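Local coordinates for glyoxalase-related enzyme, AraC type (Clostridium phytofermentans, PDB 3BT3), which is of unknown function, but belongs to the glyoxalase-related VOC superfamily and may form a ligand-binding part of an AraC-type transcription regulator, at residues N111-I116 and C129-T134. Residues are numbered along the deposited sequence; the frame is centred on the assembly and turned at random.
Sequences NGWDQI and CSITTT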
ATOM      1  N   ASN A 111      21.428  -9.340 -10.376  1.00 41.97           N
ATOM      2  CA  ASN A 111      20.784  -8.858 -11.585  1.00 42.22           C
ATOM      3  C   ASN A 111      21.256  -7.485 -12.042  1.00 41.75           C
ATOM      4  O   ASN A 111      20.629  -6.857 -12.890  1.00 42.39           O
ATOM      5  CB  ASN A 111      19.268  -8.898 -11.434  1.00 43.67           C
ATOM      6  CG  ASN A 111      18.715 -10.299 -11.619  1.00 45.41           C
ATOM      7  OD1 ASN A 111      18.920 -10.922 -12.666  1.00 48.08           O
ATOM      8  ND2 ASN A 111      18.012 -10.805 -10.609  1.00 44.58           N
ATOM      9  N   GLY A 112      22.367  -7.030 -11.472  1.00 40.65           N
ATOM     10  CA  GLY A 112      22.947  -5.766 -11.885  1.00 39.74           C
ATOM     11  C   GLY A 112      22.490  -4.469 -11.261  1.00 39.58           C
ATOM     12  O   GLY A 112      22.996  -3.409 -11.623  1.00 40.17           O
ATOM     13  N   TRP A 113      21.546  -4.527 -10.331  1.00 37.23           N
ATOM     14  CA  TRP A 113      21.083  -3.305  -9.699  1.00 35.34           C
ATOM     15  C   TRP A 113      21.971  -3.008  -8.484  1.00 37.83           C
ATOM     16  O   TRP A 113      22.099  -3.838  -7.582  1.00 38.67           O
ATOM     17  CB  TRP A 113      19.624  -3.463  -9.291  1.00 30.96           C
ATOM     18  CG  TRP A 113      18.975  -2.182  -8.930  1.00 27.60           C
ATOM     19  CD1 TRP A 113      18.667  -1.747  -7.682  1.00 26.01           C
ATOM     20  CD2 TRP A 113      18.562  -1.153  -9.831  1.00 24.72           C
ATOM     21  NE1 TRP A 113      18.086  -0.508  -7.744  1.00 28.07           N
ATOM     22  CE2 TRP A 113      18.009  -0.119  -9.054  1.00 25.95           C
ATOM     23  CE3 TRP A 113      18.604  -1.008 -11.224  1.00 23.39           C
ATOM     24  CZ2 TRP A 113      17.499   1.053  -9.622  1.00 27.01           C
ATOM     25  CZ3 TRP A 113      18.097   0.160 -11.792  1.00 25.06           C
ATOM     26  CH2 TRP A 113      17.551   1.174 -10.990  1.00 24.84           C
ATOM     27  N   ASP A 114      22.593  -1.831  -8.473  1.00 37.70           N
ATOM     28  CA  ASP A 114      23.482  -1.456  -7.381  1.00 38.89           C
ATOM     29  C   ASP A 114      22.906  -0.496  -6.360  1.00 37.32           C
ATOM     30  O   ASP A 114      23.532  -0.246  -5.332  1.00 35.84           O
ATOM     31  CB  ASP A 114      24.791  -0.877  -7.924  1.00 42.50           C
ATOM     32  CG  ASP A 114      25.796  -1.960  -8.274  1.00 48.32           C
ATOM     33  OD1 ASP A 114      25.939  -2.905  -7.459  1.00 50.61           O
ATOM     34  OD2 ASP A 114      26.442  -1.872  -9.346  1.00 49.28           O
ATOM     35  N   GLN A 115      21.722   0.042  -6.640  1.00 34.86           N
ATOM     36  CA  GLN A 115      21.084   0.969  -5.720  1.00 33.24           C
ATOM     37  C   GLN A 115      20.224   0.217  -4.706  1.00 32.63           C
ATOM     38  O   GLN A 115      18.993   0.319  -4.696  1.00 33.04           O
ATOM     39  CB  GLN A 115      20.235   1.977  -6.487  1.00 33.81           C
ATOM     40  CG  GLN A 115      20.993   2.747  -7.546  1.00 32.49           C
ATOM     41  CD  GLN A 115      20.106   3.758  -8.244  1.00 35.83           C
ATOM     42  OE1 GLN A 115      19.676   4.738  -7.638  1.00 38.61           O
ATOM     43  NE2 GLN A 115      19.815   3.518  -9.521  1.00 36.61           N
ATOM     44  N   ILE A 116      20.904  -0.549  -3.866  1.00 31.18           N
ATOM     45  CA  ILE A 116      20.299  -1.343  -2.807  1.00 30.70           C
ATOM     46  C   ILE A 116      21.230  -1.142  -1.610  1.00 31.86           C
ATOM     47  O   ILE A 116      22.432  -1.357  -1.718  1.00 32.16           O
ATOM     48  CB  ILE A 116      20.260  -2.845  -3.192  1.00 31.03           C
ATOM     49  CG1 ILE A 116      20.078  -3.724  -1.953  1.00 32.50           C
ATOM     50  CG2 ILE A 116      21.552  -3.242  -3.872  1.00 30.37           C
ATOM     51  CD1 ILE A 116      18.775  -3.537  -1.244  1.00 34.18           C
ATOM     52  N   CYS A 129      16.752  -3.606   4.575  1.00 34.02           N
ATOM     53  CA  CYS A 129      17.533  -2.970   3.532  1.00 34.10           C
ATOM     54  C   CYS A 129      16.500  -2.320   2.629  1.00 32.05           C
ATOM     55  O   CYS A 129      15.379  -2.812   2.508  1.00 31.68           O
ATOM     56  CB  CYS A 129      18.372  -3.986   2.745  1.00 34.32           C
ATOM     57  SG  CYS A 129      17.453  -5.049   1.616  1.00 41.23           S
ATOM     58  N   SER A 130      16.860  -1.197   2.029  1.00 29.81           N
ATOM     59  CA  SER A 130      15.936  -0.523   1.143  1.00 28.42           C
ATOM     60  C   SER A 130      16.491  -0.503  -0.276  1.00 28.27           C
ATOM     61  O   SER A 130      17.701  -0.517  -0.489  1.00 28.66           O
ATOM     62  CB  SER A 130      15.638   0.891   1.661  1.00 27.07           C
ATOM     63  OG  SER A 130      16.820   1.625   1.888  1.00 26.18           O
ATOM     64  N   ILE A 131      15.587  -0.501  -1.247  1.00 28.30           N
ATOM     65  CA  ILE A 131      15.965  -0.507  -2.648  1.00 27.93           C
ATOM     66  C   ILE A 131      15.359   0.712  -3.308  1.00 29.08           C
ATOM     67  O   ILE A 131      14.243   1.101  -2.984  1.00 30.76           O
ATOM     68  CB  ILE A 131      15.419  -1.766  -3.354  1.00 28.87           C
ATOM     69  CG1 ILE A 131      15.879  -3.006  -2.589  1.00 30.89           C
ATOM     70  CG2 ILE A 131      15.892  -1.821  -4.808  1.00 24.90           C
ATOM     71  CD1 ILE A 131      15.411  -4.315  -3.188  1.00 34.35           C
ATOM     72  N   THR A 132      16.106   1.321  -4.218  1.00 28.42           N
ATOM     73  CA  THR A 132      15.618   2.471  -4.953  1.00 27.57           C
ATOM     74  C   THR A 132      15.162   1.902  -6.291  1.00 28.63           C
ATOM     75  O   THR A 132      15.922   1.185  -6.939  1.00 28.63           O
ATOM     76  CB  THR A 132      16.734   3.487  -5.197  1.00 28.33           C
ATOM     77  OG1 THR A 132      17.265   3.925  -3.939  1.00 28.00           O
ATOM     78  CG2 THR A 132      16.194   4.685  -5.968  1.00 25.82           C
ATOM     79  N   THR A 133      13.930   2.200  -6.701  1.00 27.64           N
ATOM     80  CA  THR A 133      13.420   1.671  -7.964  1.00 27.86           C
ATOM     81  C   THR A 133      13.898   2.492  -9.141  1.00 27.70           C
ATOM     82  O   THR A 133      14.530   3.532  -8.962  1.00 26.57           O
ATOM     83  CB  THR A 133      11.876   1.655  -8.011  1.00 28.05           C
ATOM     84  OG1 THR A 133      11.372   3.002  -8.071  1.00 27.59           O
ATOM     85  CG2 THR A 133      11.328   0.961  -6.796  1.00 27.43           C
ATOM     86  N   THR A 134      13.577   2.021 -10.342  1.00 29.53           N
ATOM     87  CA  THR A 134      13.964   2.709 -11.573  1.00 31.75           C
ATOM     88  C   THR A 134      13.259   4.054 -11.647  1.00 32.39           C
ATOM     89  O   THR A 134      13.647   4.917 -12.423  1.00 33.81           O
ATOM     90  CB  THR A 134      13.581   1.891 -12.844  1.00 31.94           C
ATOM     91  OG1 THR A 134      14.126   2.524 -14.008  1.00 33.94           O
ATOM     92  CG2 THR A 134      12.069   1.824 -13.010  1.00 32.50           C
TER
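W113 lays its indole beside the end of strand 126-132, running past I131, T132 and T134. CB already points toward the strand, and CG is set anti to the backbone N (chi1 -167°). Going outward, CD1 meets CG2 of I131 at 4.0 Å. Next comes NE1, which lies 2.9 Å from T132 O; that oxygen sits at the ring edge, near its plane, but the N-H is bent to 124° and the hydrogen bond is weak. A second, longer weak bond runs from NE1 to Q115 O at 3.3 Å, so the N-H is divided between two carbonyls, neither approached straight on. CE2 and CZ2 stay beside the same T132 O (CZ2 at 3.1 Å), with T133 C just beyond CZ2, and CH2 ends 3.9 Å from T134 CA. One ring face carries Q115 CG, 4.0 Å above the plane and toward the rim.

The straight bond here is the backbone one: T132 N gives to Q115 O at 3.1 Å, with an N-H...O angle of 177°. Q115 is the centre of an inverse gamma turn closed by a weak I116 N to D114 O bond; its own carbonyl faces the strand, while its OE1 rests against T132 CG2. One residue on, I116 and I131 form a single beta bridge. I116 CD1 comes close to I131 CG1 and packs against the SG of C129, 3.5 Å away.

In the beta-alpha-beta-beta-beta unit of the VOC fold, this pins the connection from helix 101-110 to the second strand, 120-122, against the third, 126-132. I116 also rests on H105 and K109 of helix 101-110, and I131 on F141 of strand 138-144. W38 of helix 32-41 meets the W113 ring edge-to-face, and helix 101-110 adds V108 against W113.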